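Local coordinates for uncharacterized protein (Mycobacterium tuberculosis, PDB 4Q6U) that is of unknown function but, with one GAF-like and two PAS-like domains in a row, probably acts as a sensor protein, at residues E152-E157 against S175-T180; G109-D114 against A211-A216; V160-V165 against P323-G328. All coordinates share one frame; numbering follows the deposited sequence.

Contact 1: E152-E157 against S175-T180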
loop_
_atom_site.group_PDB
_atom_site.type_symbol
_atom_site.label_atom_id
_atom_site.label_comp_id
_atom_site.label_asym_id
_atom_site.label_seq_id
_atom_site.Cartn_x
_atom_site.Cartn_y
_atom_site.Cartn_z
ATOM N N GLU B 152 0.225 5.779 11.965
ATOM C CA GLU B 152 -0.501 5.936 10.698
ATOM C C GLU B 152 0.414 6.282 9.520
ATOM O O GLU B 152 1.315 7.105 9.644
ATOM C CB GLU B 152 -1.579 7.016 10.832
ATOM C CG GLU B 152 -2.409 6.902 12.097
ATOM C CD GLU B 152 -3.332 5.704 12.082
ATOM O OE1 GLU B 152 -3.849 5.364 10.996
ATOM O OE2 GLU B 152 -3.538 5.101 13.156
ATOM N N LEU B 153 0.138 5.683 8.369
ATOM C CA LEU B 153 0.944 5.867 7.165
ATOM C C LEU B 153 0.190 6.677 6.111
ATOM O O LEU B 153 -1.030 6.609 6.027
ATOM C CB LEU B 153 1.338 4.502 6.577
ATOM C CG LEU B 153 2.025 3.540 7.554
ATOM C CD1 LEU B 153 2.364 2.238 6.823
ATOM C CD2 LEU B 153 3.260 4.158 8.138
ATOM N N ASN B 154 0.920 7.411 5.286
ATOM C CA ASN B 154 0.283 8.230 4.260
ATOM C C ASN B 154 0.917 8.021 2.900
ATOM O O ASN B 154 2.014 7.462 2.822
ATOM C CB ASN B 154 0.356 9.709 4.661
ATOM C CG ASN B 154 -0.864 10.153 5.425
ATOM O OD1 ASN B 154 -1.965 10.203 4.875
ATOM N ND2 ASN B 154 -0.682 10.477 6.696
ATOM N N PRO B 155 0.222 8.444 1.818
ATOM C CA PRO B 155 0.750 8.301 0.458
ATOM C C PRO B 155 2.126 8.913 0.282
ATOM O O PRO B 155 2.354 10.055 0.699
ATOM C CB PRO B 155 -0.275 9.056 -0.400
ATOM C CG PRO B 155 -1.534 8.937 0.342
ATOM C CD PRO B 155 -1.177 8.913 1.805
ATOM N N ASN B 156 3.017 8.164 -0.360
ATOM C CA ASN B 156 4.371 8.625 -0.650
ATOM C C ASN B 156 5.201 8.960 0.584
ATOM O O ASN B 156 6.207 9.662 0.483
ATOM C CB ASN B 156 4.325 9.841 -1.589
ATOM C CG ASN B 156 3.905 9.462 -2.996
ATOM O OD1 ASN B 156 2.770 9.711 -3.414
ATOM N ND2 ASN B 156 4.812 8.824 -3.725
ATOM N N GLU B 157 4.811 8.437 1.742
ATOM C CA GLU B 157 5.618 8.626 2.945
ATOM C C GLU B 157 6.998 7.970 2.773
ATOM O O GLU B 157 7.985 8.417 3.354
ATOM C CB GLU B 157 4.905 8.069 4.188
ATOM C CG GLU B 157 5.621 8.413 5.516
ATOM C CD GLU B 157 4.678 8.444 6.709
ATOM O OE1 GLU B 157 3.507 8.042 6.562
ATOM O OE2 GLU B 157 5.101 8.876 7.802
ATOM N N SER B 175 1.607 16.129 -2.037
ATOM C CA SER B 175 0.653 15.099 -1.627
ATOM C C SER B 175 -0.465 15.669 -0.755
ATOM O O SER B 175 -0.369 16.791 -0.248
ATOM C CB SER B 175 1.377 13.968 -0.877
ATOM O OG SER B 175 0.494 12.877 -0.669
ATOM N N ILE B 176 -1.529 14.889 -0.614
ATOM C CA ILE B 176 -2.578 15.129 0.373
ATOM C C ILE B 176 -2.515 14.032 1.434
ATOM O O ILE B 176 -2.543 12.854 1.091
ATOM C CB ILE B 176 -3.979 15.117 -0.260
ATOM C CG1 ILE B 176 -4.128 16.236 -1.293
ATOM C CG2 ILE B 176 -5.045 15.235 0.820
ATOM C CD1 ILE B 176 -4.275 17.600 -0.667
ATOM N N TRP B 177 -2.458 14.404 2.709
ATOM C CA TRP B 177 -2.332 13.416 3.784
ATOM C C TRP B 177 -3.501 13.434 4.763
ATOM O O TRP B 177 -4.095 14.484 5.012
ATOM C CB TRP B 177 -1.036 13.638 4.564
ATOM C CG TRP B 177 0.176 13.063 3.910
ATOM C CD1 TRP B 177 0.314 12.688 2.600
ATOM C CD2 TRP B 177 1.428 12.782 4.544
ATOM N NE1 TRP B 177 1.581 12.199 2.385
ATOM C CE2 TRP B 177 2.284 12.249 3.563
ATOM C CE3 TRP B 177 1.903 12.923 5.853
ATOM C CZ2 TRP B 177 3.593 11.867 3.846
ATOM C CZ3 TRP B 177 3.200 12.542 6.130
ATOM C CH2 TRP B 177 4.029 12.019 5.133
ATOM N N ASP B 178 -3.822 12.263 5.310
ATOM C CA ASP B 178 -4.817 12.135 6.372
ATOM C C ASP B 178 -4.179 12.242 7.757
ATOM O O ASP B 178 -3.214 11.535 8.058
ATOM C CB ASP B 178 -5.548 10.804 6.261
ATOM C CG ASP B 178 -6.402 10.713 5.018
ATOM O OD1 ASP B 178 -7.480 11.341 5.001
ATOM O OD2 ASP B 178 -5.993 10.020 4.062
ATOM N N LEU B 179 -4.725 13.111 8.603
ATOM C CA LEU B 179 -4.222 13.264 9.969
ATOM C C LEU B 179 -5.367 13.295 10.976
ATOM O O LEU B 179 -6.540 13.280 10.604
ATOM C CB LEU B 179 -3.396 14.545 10.109
ATOM C CG LEU B 179 -2.293 14.901 9.108
ATOM C CD1 LEU B 179 -1.723 16.290 9.437
ATOM C CD2 LEU B 179 -1.185 13.866 9.121
ATOM N N THR B 180 -5.025 13.359 12.254
ATOM C CA THR B 180 -6.024 13.586 13.286
ATOM C C THR B 180 -5.567 14.744 14.179
ATOM O O THR B 180 -4.446 14.735 14.692
ATOM C CB THR B 180 -6.267 12.315 14.118
ATOM O OG1 THR B 180 -6.980 11.352 13.325
ATOM C CG2 THR B 180 -7.080 12.633 15.351
HETATM O O HOH W 1 0.896 11.178 -3.088
#
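The side-chain amide of Asn-154 lies flat on the indole of Trp-177, the two planes only 9° apart. Asn-154 CB sits over the five-membered ring of Trp-177, 3.2 Å from the centroid, in a CH-pi contact. From there the amide reaches past the ring to the backbone of Asp-178 and grips it twice. Asn-154 OD1 accepts from Asp-178 N at 2.8 Å, and Asn-154 ND2 donates to Asp-178 O at 3.1 Å in a nearly straight bond. These two bonds fix the rotation of the amide. Trp-177 NE1 donates to Pro-155 O at 2.8 Å, in the carbonyl plane but bent, with 136° at the hydrogen. Glu-157 crosses the far end of the indole at about a right angle. With CG anti to the backbone N (chi1 -172°) and the chain extended, Glu-157 OE1 accepts from Asn-154 N at 3.0 Å across the type II turn of 154-157. Glu-157 OE2 forms a salt bridge with Lys-255. A water joins Asn-156 OD1 to Ser-175 OG. The turn leads into helix 157-165 and lies against strand 172-180, an outermost strand of the middle PAS-like sheet. Phe-191 on adjacent strand 186-198 meets Trp-177 edge-to-face, and Asp-226 of the second subunit bonds Asn-156 N.

Contact 2: G109-D114 against A211-A216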
loop_
_atom_site.group_PDB
_atom_site.type_symbol
_atom_site.label_atom_id
_atom_site.label_comp_id
_atom_site.label_asym_id
_atom_site.label_seq_id
_atom_site.Cartn_x
_atom_site.Cartn_y
_atom_site.Cartn_z
ATOM N N GLY B 109 1.306 27.099 5.470
ATOM C CA GLY B 109 2.207 26.937 6.587
ATOM C C GLY B 109 3.572 26.473 6.121
ATOM O O GLY B 109 3.741 25.314 5.738
ATOM N N PRO B 110 4.549 27.387 6.133
ATOM C CA PRO B 110 5.920 27.080 5.733
ATOM C C PRO B 110 6.633 26.306 6.830
ATOM O O PRO B 110 6.397 26.544 8.016
ATOM C CB PRO B 110 6.541 28.462 5.531
ATOM C CG PRO B 110 5.814 29.317 6.495
ATOM C CD PRO B 110 4.414 28.774 6.614
ATOM N N LEU B 111 7.461 25.354 6.426
ATOM C CA LEU B 111 8.324 24.631 7.352
ATOM C C LEU B 111 9.559 24.155 6.599
ATOM O O LEU B 111 9.608 24.207 5.360
ATOM C CB LEU B 111 7.587 23.438 7.977
ATOM C CG LEU B 111 7.152 22.331 7.005
ATOM C CD1 LEU B 111 7.446 20.961 7.596
ATOM C CD2 LEU B 111 5.677 22.423 6.669
ATOM N N LYS B 112 10.547 23.663 7.333
ATOM C CA LYS B 112 11.712 23.092 6.689
ATOM C C LYS B 112 12.270 21.955 7.519
ATOM O O LYS B 112 12.116 21.921 8.748
ATOM C CB LYS B 112 12.802 24.145 6.458
ATOM C CG LYS B 112 13.391 24.722 7.725
ATOM C CD LYS B 112 14.484 25.747 7.413
ATOM C CE LYS B 112 15.095 26.324 8.686
ATOM N NZ LYS B 112 16.092 27.383 8.348
ATOM N N TRP B 113 12.891 21.014 6.821
ATOM C CA TRP B 113 13.645 19.942 7.446
ATOM C C TRP B 113 15.099 20.141 7.052
ATOM O O TRP B 113 15.421 20.135 5.858
ATOM C CB TRP B 113 13.151 18.562 6.996
ATOM C CG TRP B 113 11.862 18.132 7.616
ATOM C CD1 TRP B 113 10.981 18.909 8.313
ATOM C CD2 TRP B 113 11.316 16.809 7.613
ATOM N NE1 TRP B 113 9.910 18.145 8.735
ATOM C CE2 TRP B 113 10.098 16.855 8.319
ATOM C CE3 TRP B 113 11.743 15.584 7.079
ATOM C CZ2 TRP B 113 9.291 15.721 8.501
ATOM C CZ3 TRP B 113 10.945 14.463 7.263
ATOM C CH2 TRP B 113 9.732 14.540 7.968
ATOM N N ASP B 114 15.971 20.365 8.036
ATOM C CA ASP B 114 17.406 20.358 7.763
ATOM C C ASP B 114 17.872 18.905 7.821
ATOM O O ASP B 114 17.965 18.324 8.900
ATOM C CB ASP B 114 18.178 21.230 8.763
ATOM C CG ASP B 114 19.650 21.414 8.380
ATOM O OD1 ASP B 114 20.273 20.449 7.884
ATOM O OD2 ASP B 114 20.189 22.530 8.575
ATOM N N ALA B 211 9.200 23.406 2.633
ATOM C CA ALA B 211 7.840 22.958 2.373
ATOM C C ALA B 211 6.776 24.003 2.700
ATOM O O ALA B 211 7.035 24.988 3.384
ATOM C CB ALA B 211 7.566 21.670 3.165
HETATM N N MSE B 212 5.574 23.784 2.186
HETATM C CA MSE B 212 4.402 24.496 2.662
HETATM C C MSE B 212 3.276 23.502 2.828
HETATM O O MSE B 212 3.073 22.661 1.951
HETATM C CB MSE B 212 3.977 25.602 1.689
HETATM C CG MSE B 212 4.997 26.677 1.491
HETATM SE SE MSE B 212 4.281 27.993 0.249
HETATM C CE MSE B 212 4.458 26.982 -1.422
ATOM N N ASN B 213 2.547 23.568 3.938
ATOM C CA ASN B 213 1.293 22.827 3.984
ATOM C C ASN B 213 0.082 23.753 4.002
ATOM O O ASN B 213 0.215 24.988 4.016
ATOM C CB ASN B 213 1.268 21.849 5.182
ATOM C CG ASN B 213 1.213 22.547 6.537
ATOM O OD1 ASN B 213 0.958 23.749 6.638
ATOM N ND2 ASN B 213 1.436 21.772 7.596
ATOM N N TRP B 214 -1.096 23.143 3.960
ATOM C CA TRP B 214 -2.360 23.841 4.113
ATOM C C TRP B 214 -3.411 22.802 4.493
ATOM O O TRP B 214 -3.260 21.619 4.174
ATOM C CB TRP B 214 -2.757 24.584 2.828
ATOM C CG TRP B 214 -3.020 23.691 1.644
ATOM C CD1 TRP B 214 -4.228 23.188 1.243
ATOM C CD2 TRP B 214 -2.057 23.220 0.697
ATOM N NE1 TRP B 214 -4.074 22.425 0.106
ATOM C CE2 TRP B 214 -2.750 22.425 -0.248
ATOM C CE3 TRP B 214 -0.676 23.385 0.556
ATOM C CZ2 TRP B 214 -2.108 21.805 -1.317
ATOM C CZ3 TRP B 214 -0.035 22.762 -0.508
ATOM C CH2 TRP B 214 -0.753 21.980 -1.429
ATOM N N ARG B 215 -4.454 23.229 5.197
ATOM C CA ARG B 215 -5.535 22.320 5.551
ATOM C C ARG B 215 -6.377 22.068 4.300
ATOM O O ARG B 215 -6.825 23.018 3.654
ATOM C CB ARG B 215 -6.391 22.898 6.685
ATOM C CG ARG B 215 -7.507 21.971 7.171
ATOM C CD ARG B 215 -6.948 20.835 8.031
ATOM N NE ARG B 215 -6.267 21.364 9.213
ATOM C CZ ARG B 215 -6.867 21.562 10.381
ATOM N NH1 ARG B 215 -8.153 21.269 10.519
ATOM N NH2 ARG B 215 -6.188 22.050 11.410
ATOM N N ALA B 216 -6.554 20.800 3.936
ATOM C CA ALA B 216 -7.313 20.446 2.734
ATOM C C ALA B 216 -8.786 20.233 3.063
ATOM O O ALA B 216 -9.184 20.269 4.227
ATOM C CB ALA B 216 -6.723 19.205 2.077
#
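Four backbone hydrogen bonds join Gly-109 to Asn-213 and Leu-111 to Ala-211, and this ladder is the tight part of the contact. Gly-109 N donates to Asn-213 O at 2.8 Å, and Asn-213 N returns a bond of 2.8 Å to Gly-109 O. Between these hydrogen-bonded pairs Pro-110 faces Met-212 in a non-hydrogen-bonded pair, with their CA atoms 4.3 Å apart. Here Met-212 CA and Pro-110 CA make CA-H...O contacts with Gly-109 O and Ala-211 O. Asn-213 holds CG in the crowded position between its N and carbonyl carbon (chi1 68°). This folds Asn-213 OD1 back to 3.4 Å from Gly-109 CA, on the side where glycine carries no side chain. Asn-129 ND2 bonds that OD1. Leu-111 takes the same crowded torsion and leans its CG on Ala-211 CB at 3.9 Å. Both are partly exposed, so this is the more solvent-facing end, while Gly-109 and Asn-213 are buried. On the other face the selenium end of Met-212 leads away to Leu-15 and Glu-17 of strand 14-17. The first and last strands of the domain thus pair at the centre of a five-stranded antiparallel sheet of order 2-1-5-4-3, the topology of a PAS fold.

Contact 3: V160-V165 against P323-G328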
loop_
_atom_site.group_PDB
_atom_site.type_symbol
_atom_site.label_atom_id
_atom_site.label_comp_id
_atom_site.label_asym_id
_atom_site.label_seq_id
_atom_site.Cartn_x
_atom_site.Cartn_y
_atom_site.Cartn_z
ATOM N N VAL B 160 9.213 10.518 1.446
ATOM C CA VAL B 160 9.599 11.505 2.457
ATOM C C VAL B 160 10.781 10.975 3.253
ATOM O O VAL B 160 11.775 11.668 3.459
ATOM C CB VAL B 160 8.443 11.839 3.421
ATOM C CG1 VAL B 160 8.946 12.710 4.587
ATOM C CG2 VAL B 160 7.307 12.528 2.685
ATOM N N LEU B 161 10.668 9.731 3.702
ATOM C CA LEU B 161 11.733 9.119 4.472
ATOM C C LEU B 161 12.987 8.976 3.620
ATOM O O LEU B 161 14.095 9.190 4.093
ATOM C CB LEU B 161 11.277 7.757 5.009
ATOM C CG LEU B 161 10.057 7.782 5.927
ATOM C CD1 LEU B 161 9.451 6.360 6.114
ATOM C CD2 LEU B 161 10.402 8.390 7.280
ATOM N N ALA B 162 12.801 8.612 2.355
ATOM C CA ALA B 162 13.916 8.485 1.425
ATOM C C ALA B 162 14.618 9.825 1.272
ATOM O O ALA B 162 15.843 9.899 1.337
ATOM C CB ALA B 162 13.437 7.980 0.059
HETATM N N MSE B 163 13.820 10.871 1.070
HETATM C CA MSE B 163 14.313 12.250 0.987
HETATM C C MSE B 163 15.232 12.549 2.173
HETATM O O MSE B 163 16.276 13.174 2.015
HETATM C CB MSE B 163 13.122 13.230 0.934
HETATM C CG MSE B 163 13.464 14.726 0.814
HETATM SE SE MSE B 163 11.917 15.957 0.598
HETATM C CE MSE B 163 11.346 15.456 -1.216
ATOM N N ALA B 164 14.873 12.044 3.351
ATOM C CA ALA B 164 15.580 12.390 4.581
ATOM C C ALA B 164 16.893 11.632 4.852
ATOM O O ALA B 164 17.806 12.201 5.448
ATOM C CB ALA B 164 14.643 12.214 5.761
ATOM N N VAL B 165 17.005 10.370 4.440
ATOM C CA VAL B 165 18.171 9.562 4.847
ATOM C C VAL B 165 19.334 9.607 3.859
ATOM O O VAL B 165 20.501 9.487 4.239
ATOM C CB VAL B 165 17.807 8.072 5.052
ATOM C CG1 VAL B 165 17.026 7.888 6.324
ATOM C CG2 VAL B 165 17.041 7.537 3.856
ATOM N N PRO B 323 15.847 1.648 -4.079
ATOM C CA PRO B 323 17.081 0.929 -4.412
ATOM C C PRO B 323 18.321 1.661 -3.902
ATOM O O PRO B 323 18.481 2.852 -4.167
ATOM C CB PRO B 323 17.058 0.872 -5.948
ATOM C CG PRO B 323 15.922 1.774 -6.375
ATOM C CD PRO B 323 14.957 1.773 -5.243
ATOM N N ASP B 324 19.155 0.945 -3.150
ATOM C CA ASP B 324 20.365 1.493 -2.534
ATOM C C ASP B 324 20.079 2.612 -1.533
ATOM O O ASP B 324 20.981 3.365 -1.177
ATOM C CB ASP B 324 21.335 1.997 -3.608
ATOM N N THR B 325 18.833 2.718 -1.073
ATOM C CA THR B 325 18.484 3.692 -0.035
ATOM C C THR B 325 17.828 3.012 1.164
ATOM O O THR B 325 16.710 2.497 1.072
ATOM C CB THR B 325 17.539 4.778 -0.563
ATOM O OG1 THR B 325 18.080 5.343 -1.761
ATOM C CG2 THR B 325 17.368 5.878 0.478
ATOM N N PHE B 326 18.521 3.032 2.297
ATOM C CA PHE B 326 18.100 2.254 3.452
ATOM C C PHE B 326 17.818 3.100 4.679
ATOM O O PHE B 326 18.364 4.192 4.838
ATOM C CB PHE B 326 19.160 1.208 3.788
ATOM C CG PHE B 326 19.592 0.392 2.608
ATOM C CD1 PHE B 326 18.832 -0.684 2.177
ATOM C CD2 PHE B 326 20.753 0.708 1.919
ATOM C CE1 PHE B 326 19.226 -1.440 1.085
ATOM C CE2 PHE B 326 21.154 -0.043 0.826
ATOM C CZ PHE B 326 20.389 -1.119 0.408
ATOM N N ALA B 327 16.944 2.588 5.538
ATOM C CA ALA B 327 16.681 3.208 6.827
ATOM C C ALA B 327 16.702 2.129 7.885
ATOM O O ALA B 327 16.659 0.935 7.563
ATOM C CB ALA B 327 15.343 3.938 6.825
ATOM N N GLY B 328 16.777 2.531 9.150
ATOM C CA GLY B 328 16.783 1.557 10.230
ATOM C C GLY B 328 15.412 1.379 10.854
ATOM O O GLY B 328 14.749 2.352 11.206
#
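Helix segment 160-165 crosses strand segment 325-328 almost at a right angle (94°), with the axes 8.4 Å apart at their closest. No hydrogen bond spans the gap, so the contact is made by a few small side chains. Val-165, in the last turn of the helix, carries most of it. Its CB points at the strand, and its two methyls go to different partners. CG2 lies in the crowded position between the backbone N and the carbonyl carbon. Val-165 CG2 touches Thr-325 CG2 at 3.8 Å, methyl to methyl, as the two side chains cross obliquely. The same Val-165 CG2 rests 3.7 Å from Phe-326 O, a carbonyl that it meets without a polar bond. Val-165 CG1, anti to the carbonyl carbon (chi1 -74°), is directed to Ala-327 CB at a looser 4.3 Å. Thr-325 turns its methyl to the helix because CG2 is anti to its own backbone N. Its hydroxyl turns back instead, and OG1 makes a weak bond to Pro-323 O. One turn earlier in the helix, buried Ala-162 adds a looser touch, its CB 4.5 Å from Thr-325 CG2. Thr-325 and Ala-327 face the helix, while Phe-326 points away from it and forms a cation-pi pair with Arg-318. The helix belongs to the middle domain and the strand to the C-terminal one, so the contact joins two PAS-like domains. Leu-254 of strand 253-256 packs on Leu-161, Ala-164 and Val-165, and Val-160 turns back to Leu-173 of strand 172-180.

Contact 2 is the most buried of the three and is held by backbone pairing inside the sheet. Contacts 1 and 3 are only partly buried. Contact 1 relies on side-chain polar bonds and an amide-on-indole stack at the outer strand of that same sheet. Contact 3 is apolar, without hydrogen bonds, and is the one that passes from the middle domain to the C-terminal domain. Helix 157-165 ties the set together. It starts in contact 1 and supplies one side of contact 3. Its Val-160 packs by CG2 on Trp-177 CZ2 and by CG1 on Trp-113 CZ3. Ile-176 and Ala-216 connect contacts 1 and 2 directly.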